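Local coordinates for beta-glucosidase (PDB 5M6G), which probably hydrolyses terminal, non-reducing beta-D-glucosyl residues of its substrates, releasing beta-D-glucose, at residues D129-G133 with Y143-I147; G162-A166 with T212-G216; G191-E195 with G446-I450. One frame throughout, in Å; residues are numbered along the deposited sequence.

How the contacts relate
The three contacts join segments 10, 46 and 251 residues apart in sequence. Contacts 1 and 3, whose centres lie about 8 Å apart, bring together the pocket residues Asp129, Arg192 and Trp448, and both touch the bound sorbitol. They are joined directly, since His132 NE2 lies 2.7 Å from Trp448 O and Asn146 ND2 lies 2.8 Å from Glu195 O, both probable hydrogen bonds. Contact 2 is helix packing behind contact 1, its centre about 12 Å from that of contact 1, against which it packs through Tyr143 OH and Ala164 CB, 3.2 Å apart. Contacts 2 and 3 do not touch: their centres are about 20 Å apart and their nearest atoms about 11 Å.

Contact 1: residues D129-G133 with Y143-I147; sequences DAVHG and YPHNI. With SOR (sorbitol), chain L.
In a TIM-barrel glycosidase domain, the loops that follow the strands carry the residues of the pocket, and the one following strand 125-128 is a good example. Asp129 starts the loop and receives hydrogen bonds from sorbitol, O2 to OD1 at 2.7 Å and O4 to OD2 at 2.9 Å. Residues 129-133, of which Asp129 is the first, run without regular structure against residues 143-147, where His145 is the N-cap of helix 146-152. The backbones are closest at His132 and Tyr143, with CA atoms 4.8 Å apart, and these two residues are bonded twice: Tyr143 N donates to His132 O at 2.9 Å, and His132 ND1 donates to Tyr143 O, also at 2.9 Å.

His132, in the p rotamer, is the most covered residue. Its ring lies face-to-face on that of His145, which is m at chi1; the centroids are 3.6 Å apart and the planes 18° from parallel. NE2 of His132 is hydrogen-bonded to Trp448 O and NE2 of His145 to Gly447 O, bonds that tie the stacked pair to a C-terminal-domain loop. Tyr143, also m, turns its ring edge to the 132-133 peptide, with CD2 3.5 Å from Gly133 N. At Gly133 (phi 93°, psi 180°) a beta-carbon would jam against His132 O and crowd Tyr143 CD2. Two waters bridge the segments; one donates to Val131 O at 3.1 Å, lies 2.8 Å from His145 ND1, and accepts from Asn146 N at 3.0 Å.

Contact 2: residues G162-A166 with T212-G216; sequences GAATA and TGLQG
This is a very close helix-to-helix contact in the TIM-barrel domain, joining helix 155-170 to the last turn of helix 209-215, and it shows how small residues let two backbones almost touch. Ala163 and Gly213 are nearest, their CA atoms only 4.2 Å apart, and Gly162 C lies 3.5 Å from Gly213 C. Both segments keep helical phi and psi until Gly216, the first residue past the second helix, with a phi of 77°. A beta-carbon on Gly213 would clash with Ala163 N, and one on Gly162 would be tight against Leu214 N.

At this range, backbone meets backbone through CA-H...O contacts, running in both directions: Ala163 CA to Gly213 O at 3.2 Å and Leu214 CA to Gly162 O at 3.5 Å. Leu214, in the m,t rotamer, supplies the one long side chain of the interface. It leaves its own helix sideways and brings CD2 to 4.1 Å from Thr165 CG2 and 3.5 Å from Gly162 O. Elsewhere, Ala164 and Thr165 pack on Tyr143. Ala166 completes the seam, its CB 3.3 Å from Leu214 O and 4.2 Å from Leu214 CD2.

Contact 3: residues G191-E195 with G446-I450; sequences GRTYE and GGWTI. With SOR (sorbitol), chain L.
Trp448 reaches across the domain boundary to overlap the side chains of Tyr194, Glu195 and Arg192, although the nearest backbone approach, between the CA atoms of Tyr194 and Gly447, is 9.0 Å. The contact is therefore made largely by long side chains. Residues 193-195 form a short 3-10 segment, with Glu195 N bonded to Arg192 O at 2.9 Å; residues 446-450 are loop, and Trp448 has left-handed backbone angles (57°, 48°) and an m rotamer.

The indole NE1 of Trp448 donates to Glu195 OE2 at 3.2 Å. That same oxygen takes the salt bridge from Arg192, 2.8 Å from NE and 3.1 Å from NH2, so one carboxylate oxygen is shared by the tryptophan and the guanidinium. Arg192 NH2 also donates to sorbitol O1 at 2.8 Å and lies 3.8 Å from Trp448 CZ2. Tyr194, in the p rotamer, places OH 3.3 Å from both Gly447 CA and Trp448 CD1; a beta-carbon on Gly447 would collide with that hydroxyl, which is hydrogen-bonded to Tyr503 O.

The far edge of the indole faces the ligand, with CH2 3.5 Å from sorbitol C4, and the indole also touches Asp129 and Glu505, two further pocket residues. The arrangement is that of a family 3 glycosidase sugar site, formed where a loop of the TIM-barrel domain meets a loop of the C-terminal domain.

Contact 1: residues D129-G133 with Y143-I147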
loop_
_atom_site.group_PDB
_atom_site.type_symbol
_atom_site.label_atom_id
_atom_site.label_comp_id
_atom_site.label_asym_id
_atom_site.label_seq_id
_atom_site.Cartn_x
_atom_site.Cartn_y
_atom_site.Cartn_z
ATOM N N ASP A 129 8.119 -1.202 -0.688
ATOM C CA ASP A 129 6.709 -0.801 -0.624
ATOM C C ASP A 129 6.440 0.189 -1.751
ATOM O O ASP A 129 6.730 1.380 -1.632
ATOM C CB ASP A 129 6.358 -0.181 0.724
ATOM C CG ASP A 129 6.494 -1.161 1.871
ATOM O OD1 ASP A 129 5.585 -2.007 2.050
ATOM O OD2 ASP A 129 7.507 -1.073 2.595
ATOM N N ALA A 130 5.918 -0.308 -2.867
ATOM C CA ALA A 130 5.372 0.548 -3.914
ATOM C C ALA A 130 3.861 0.356 -3.846
ATOM O O ALA A 130 3.281 -0.406 -4.619
ATOM C CB ALA A 130 5.946 0.208 -5.300
ATOM N N VAL A 131 3.226 1.054 -2.891
ATOM C CA VAL A 131 1.826 0.803 -2.539
ATOM C C VAL A 131 0.848 1.848 -3.088
ATOM O O VAL A 131 -0.373 1.636 -3.004
ATOM C CB VAL A 131 1.656 0.686 -1.009
ATOM C CG1 VAL A 131 2.451 -0.488 -0.490
ATOM C CG2 VAL A 131 2.104 1.973 -0.321
ATOM N N HIS A 132 1.332 2.978 -3.616
ATOM C CA HIS A 132 0.464 3.869 -4.389
ATOM C C HIS A 132 1.385 4.613 -5.360
ATOM O O HIS A 132 1.576 5.827 -5.315
ATOM C CB HIS A 132 -0.398 4.807 -3.533
ATOM C CG HIS A 132 0.360 5.738 -2.626
ATOM N ND1 HIS A 132 -0.082 7.018 -2.350
ATOM C CD2 HIS A 132 1.488 5.569 -1.897
ATOM C CE1 HIS A 132 0.740 7.593 -1.491
ATOM N NE2 HIS A 132 1.710 6.739 -1.210
ATOM N N GLY A 133 1.944 3.837 -6.288
ATOM C CA GLY A 133 3.095 4.265 -7.054
ATOM C C GLY A 133 4.374 3.807 -6.381
ATOM O O GLY A 133 4.367 3.154 -5.335
ATOM N N TYR A 143 -0.126 7.768 -6.690
ATOM C CA TYR A 143 -1.513 7.439 -6.977
ATOM C C TYR A 143 -2.354 7.566 -5.716
ATOM O O TYR A 143 -1.816 7.586 -4.602
ATOM C CB TYR A 143 -1.600 6.016 -7.557
ATOM C CG TYR A 143 -0.917 5.923 -8.909
ATOM C CD1 TYR A 143 -1.574 6.329 -10.073
ATOM C CD2 TYR A 143 0.393 5.482 -9.016
ATOM C CE1 TYR A 143 -0.938 6.281 -11.311
ATOM C CE2 TYR A 143 1.036 5.417 -10.244
ATOM C CZ TYR A 143 0.371 5.826 -11.385
ATOM O OH TYR A 143 1.010 5.770 -12.602
ATOM N N PRO A 144 -3.674 7.706 -5.853
ATOM C CA PRO A 144 -4.535 7.672 -4.665
ATOM C C PRO A 144 -4.290 6.404 -3.860
ATOM O O PRO A 144 -4.010 5.337 -4.416
ATOM C CB PRO A 144 -5.951 7.699 -5.252
ATOM C CG PRO A 144 -5.794 8.414 -6.572
ATOM C CD PRO A 144 -4.444 7.936 -7.089
ATOM N N HIS A 145 -4.370 6.529 -2.540
ATOM C CA HIS A 145 -4.294 5.330 -1.723
ATOM C C HIS A 145 -5.509 4.434 -1.978
ATOM O O HIS A 145 -6.516 4.841 -2.579
ATOM C CB HIS A 145 -4.181 5.684 -0.240
ATOM C CG HIS A 145 -2.770 5.885 0.230
ATOM N ND1 HIS A 145 -1.805 4.899 0.153
ATOM C CD2 HIS A 145 -2.161 6.965 0.778
ATOM C CE1 HIS A 145 -0.670 5.356 0.651
ATOM N NE2 HIS A 145 -0.856 6.613 1.029
ATOM N N ASN A 146 -5.393 3.193 -1.502
ATOM C CA ASN A 146 -6.347 2.143 -1.852
ATOM C C ASN A 146 -7.795 2.515 -1.525
ATOM O O ASN A 146 -8.707 2.165 -2.283
ATOM C CB ASN A 146 -5.968 0.838 -1.141
ATOM C CG ASN A 146 -4.828 0.116 -1.833
ATOM O OD1 ASN A 146 -4.428 0.500 -2.924
ATOM N ND2 ASN A 146 -4.315 -0.946 -1.210
ATOM N N ILE A 147 -8.040 3.196 -0.405
ATOM C CA ILE A 147 -9.431 3.459 -0.031
ATOM C C ILE A 147 -10.122 4.285 -1.116
ATOM O O ILE A 147 -11.236 3.960 -1.543
ATOM C CB ILE A 147 -9.521 4.114 1.365
ATOM C CG1 ILE A 147 -10.986 4.333 1.767
ATOM C CG2 ILE A 147 -8.762 5.454 1.429
ATOM C CD1 ILE A 147 -11.166 4.836 3.192
HETATM C C1 SOR L . 3.816 -3.886 5.442
HETATM C C2 SOR L . 5.070 -3.290 4.826
HETATM C C3 SOR L . 6.152 -3.202 5.898
HETATM C C4 SOR L . 7.298 -2.299 5.449
HETATM C C5 SOR L . 8.103 -1.727 6.619
HETATM C C6 SOR L . 8.963 -0.584 6.089
HETATM O O1 SOR L . 2.676 -3.506 4.711
HETATM O O2 SOR L . 5.508 -4.104 3.752
HETATM O O3 SOR L . 6.636 -4.497 6.144
HETATM O O4 SOR L . 8.160 -3.015 4.587
HETATM O O5 SOR L . 7.264 -1.268 7.672
HETATM O O6 SOR L . 9.414 0.230 7.152
HETATM O O HOH W 1 -2.557 2.357 -0.893
HETATM O O HOH W 2 -1.909 -0.553 -3.647
#

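Contact 2: residues G162-A166 with T212-G216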
loop_
_atom_site.group_PDB
_atom_site.type_symbol
_atom_site.label_atom_id
_atom_site.label_comp_id
_atom_site.label_asym_id
_atom_site.label_seq_id
_atom_site.Cartn_x
_atom_site.Cartn_y
_atom_site.Cartn_z
ATOM N N GLY A 162 -1.580 -0.474 -11.462
ATOM C CA GLY A 162 -0.598 -1.522 -11.207
ATOM C C GLY A 162 0.456 -1.610 -12.296
ATOM O O GLY A 162 1.656 -1.711 -12.011
ATOM N N ALA A 163 0.029 -1.539 -13.559
ATOM C CA ALA A 163 0.975 -1.624 -14.673
ATOM C C ALA A 163 1.885 -0.405 -14.732
ATOM O O ALA A 163 3.090 -0.535 -14.989
ATOM C CB ALA A 163 0.221 -1.785 -15.993
ATOM N N ALA A 164 1.333 0.791 -14.516
ATOM C CA ALA A 164 2.169 1.987 -14.530
ATOM C C ALA A 164 3.133 1.994 -13.352
ATOM O O ALA A 164 4.303 2.368 -13.503
ATOM C CB ALA A 164 1.299 3.247 -14.528
ATOM N N THR A 165 2.654 1.589 -12.170
ATOM C CA THR A 165 3.531 1.440 -11.013
ATOM C C THR A 165 4.670 0.477 -11.323
ATOM O O THR A 165 5.840 0.763 -11.036
ATOM C CB THR A 165 2.722 0.952 -9.807
ATOM O OG1 THR A 165 1.761 1.954 -9.448
ATOM C CG2 THR A 165 3.628 0.692 -8.623
ATOM N N ALA A 166 4.344 -0.659 -11.938
ATOM C CA ALA A 166 5.366 -1.660 -12.224
ATOM C C ALA A 166 6.444 -1.095 -13.147
ATOM O O ALA A 166 7.636 -1.366 -12.962
ATOM C CB ALA A 166 4.720 -2.905 -12.831
ATOM N N THR A 212 -2.708 -8.183 -11.370
ATOM C CA THR A 212 -2.565 -8.412 -12.801
ATOM C C THR A 212 -1.835 -7.256 -13.466
ATOM O O THR A 212 -1.036 -7.466 -14.387
ATOM C CB THR A 212 -3.943 -8.620 -13.423
ATOM O OG1 THR A 212 -4.610 -9.685 -12.730
ATOM C CG2 THR A 212 -3.825 -8.950 -14.903
ATOM N N GLY A 213 -2.077 -6.030 -13.002
ATOM C CA GLY A 213 -1.367 -4.890 -13.561
ATOM C C GLY A 213 0.115 -4.922 -13.231
ATOM O O GLY A 213 0.965 -4.733 -14.105
ATOM N N LEU A 214 0.440 -5.175 -11.961
ATOM C CA LEU A 214 1.834 -5.204 -11.531
ATOM C C LEU A 214 2.605 -6.312 -12.238
ATOM O O LEU A 214 3.713 -6.092 -12.742
ATOM C CB LEU A 214 1.898 -5.390 -10.011
ATOM C CG LEU A 214 1.592 -4.181 -9.117
ATOM C CD1 LEU A 214 1.261 -4.635 -7.704
ATOM C CD2 LEU A 214 2.801 -3.249 -9.106
ATOM N N GLN A 215 2.028 -7.516 -12.284
ATOM C CA GLN A 215 2.758 -8.691 -12.747
ATOM C C GLN A 215 2.627 -8.932 -14.240
ATOM O O GLN A 215 3.512 -9.556 -14.837
ATOM C CB GLN A 215 2.277 -9.947 -12.006
ATOM C CG GLN A 215 2.438 -9.854 -10.519
ATOM C CD GLN A 215 2.328 -11.198 -9.819
ATOM O OE1 GLN A 215 2.817 -11.361 -8.700
ATOM N NE2 GLN A 215 1.675 -12.163 -10.465
ATOM N N GLY A 216 1.551 -8.459 -14.856
ATOM C CA GLY A 216 1.120 -8.991 -16.127
ATOM C C GLY A 216 0.430 -10.325 -15.915
ATOM O O GLY A 216 0.363 -10.860 -14.807
#

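Contact 3: residues G191-E195 with G446-I450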
loop_
_atom_site.group_PDB
_atom_site.type_symbol
_atom_site.label_atom_id
_atom_site.label_comp_id
_atom_site.label_asym_id
_atom_site.label_seq_id
_atom_site.Cartn_x
_atom_site.Cartn_y
_atom_site.Cartn_z
ATOM N N GLY A 191 -5.105 2.390 11.824
ATOM C CA GLY A 191 -4.213 3.276 11.105
ATOM C C GLY A 191 -3.926 2.872 9.672
ATOM O O GLY A 191 -3.291 3.646 8.949
ATOM N N ARG A 192 -4.362 1.687 9.241
ATOM C CA ARG A 192 -4.166 1.263 7.861
ATOM C C ARG A 192 -5.480 1.171 7.093
ATOM O O ARG A 192 -5.528 0.559 6.018
ATOM C CB ARG A 192 -3.417 -0.074 7.816
ATOM C CG ARG A 192 -2.276 -0.143 8.809
ATOM C CD ARG A 192 -1.326 -1.301 8.498
ATOM N NE ARG A 192 -0.518 -1.047 7.312
ATOM C CZ ARG A 192 0.580 -1.738 7.001
ATOM N NH1 ARG A 192 0.986 -2.724 7.797
ATOM N NH2 ARG A 192 1.274 -1.447 5.903
ATOM N N THR A 193 -6.552 1.770 7.623
ATOM C CA THR A 193 -7.820 1.771 6.906
ATOM C C THR A 193 -7.649 2.291 5.481
ATOM O O THR A 193 -8.288 1.791 4.549
ATOM C CB THR A 193 -8.848 2.612 7.671
ATOM O OG1 THR A 193 -9.107 1.999 8.942
ATOM C CG2 THR A 193 -10.161 2.727 6.889
ATOM N N TYR A 194 -6.774 3.283 5.286
ATOM C CA TYR A 194 -6.621 3.853 3.949
ATOM C C TYR A 194 -5.897 2.915 3.002
ATOM O O TYR A 194 -5.976 3.102 1.784
ATOM C CB TYR A 194 -5.885 5.195 4.000
ATOM C CG TYR A 194 -4.397 5.165 4.342
ATOM C CD1 TYR A 194 -3.424 4.890 3.371
ATOM C CD2 TYR A 194 -3.967 5.471 5.619
ATOM C CE1 TYR A 194 -2.066 4.899 3.694
ATOM C CE2 TYR A 194 -2.627 5.477 5.947
ATOM C CZ TYR A 194 -1.681 5.197 4.982
ATOM O OH TYR A 194 -0.354 5.222 5.333
ATOM N N GLU A 195 -5.184 1.921 3.526
ATOM C CA GLU A 195 -4.553 0.945 2.651
ATOM C C GLU A 195 -5.517 -0.138 2.196
ATOM O O GLU A 195 -5.124 -1.016 1.426
ATOM C CB GLU A 195 -3.354 0.320 3.361
ATOM C CG GLU A 195 -2.363 1.367 3.834
ATOM C CD GLU A 195 -1.019 0.770 4.172
ATOM O OE1 GLU A 195 -0.396 0.173 3.270
ATOM O OE2 GLU A 195 -0.593 0.904 5.339
ATOM N N GLY A 446 -0.589 11.616 2.088
ATOM C CA GLY A 446 -0.703 10.742 3.250
ATOM C C GLY A 446 0.520 9.840 3.409
ATOM O O GLY A 446 1.595 10.076 2.842
ATOM N N GLY A 447 0.332 8.782 4.194
ATOM C CA GLY A 447 1.428 7.903 4.563
ATOM C C GLY A 447 2.071 7.228 3.368
ATOM O O GLY A 447 1.544 7.202 2.256
ATOM N N TRP A 448 3.256 6.663 3.620
ATOM C CA TRP A 448 3.996 5.925 2.598
ATOM C C TRP A 448 4.258 6.809 1.379
ATOM O O TRP A 448 3.976 6.440 0.241
ATOM C CB TRP A 448 3.246 4.656 2.187
ATOM C CG TRP A 448 3.089 3.622 3.270
ATOM C CD1 TRP A 448 1.957 3.347 3.987
ATOM C CD2 TRP A 448 4.085 2.703 3.728
ATOM N NE1 TRP A 448 2.195 2.324 4.878
ATOM C CE2 TRP A 448 3.494 1.908 4.736
ATOM C CE3 TRP A 448 5.427 2.478 3.390
ATOM C CZ2 TRP A 448 4.198 0.904 5.410
ATOM C CZ3 TRP A 448 6.123 1.476 4.057
ATOM C CH2 TRP A 448 5.506 0.706 5.056
ATOM N N THR A 449 4.748 8.016 1.628
ATOM C CA THR A 449 5.059 8.936 0.540
ATOM C C THR A 449 6.419 9.540 0.855
ATOM O O THR A 449 6.537 10.344 1.783
ATOM C CB THR A 449 3.982 10.009 0.381
ATOM O OG1 THR A 449 2.685 9.387 0.281
ATOM C CG2 THR A 449 4.247 10.822 -0.884
ATOM N N ILE A 450 7.434 9.123 0.092
ATOM C CA ILE A 450 8.848 9.385 0.344
ATOM C C ILE A 450 9.284 8.736 1.647
ATOM O O ILE A 450 10.042 7.761 1.631
ATOM C CB ILE A 450 9.185 10.886 0.361
ATOM C CG1 ILE A 450 8.651 11.560 -0.896
ATOM C CG2 ILE A 450 10.702 11.049 0.456
ATOM C CD1 ILE A 450 9.105 10.907 -2.172
HETATM C C1 SOR L . 3.816 -3.886 5.442
HETATM C C2 SOR L . 5.070 -3.290 4.826
HETATM C C3 SOR L . 6.152 -3.202 5.898
HETATM C C4 SOR L . 7.298 -2.299 5.449
HETATM C C5 SOR L . 8.103 -1.727 6.619
HETATM C C6 SOR L . 8.963 -0.584 6.089
HETATM O O1 SOR L . 2.676 -3.506 4.711
HETATM O O2 SOR L . 5.508 -4.104 3.752
HETATM O O3 SOR L . 6.636 -4.497 6.144
HETATM O O4 SOR L . 8.160 -3.015 4.587
HETATM O O5 SOR L . 7.264 -1.268 7.672
HETATM O O6 SOR L . 9.414 0.230 7.152
#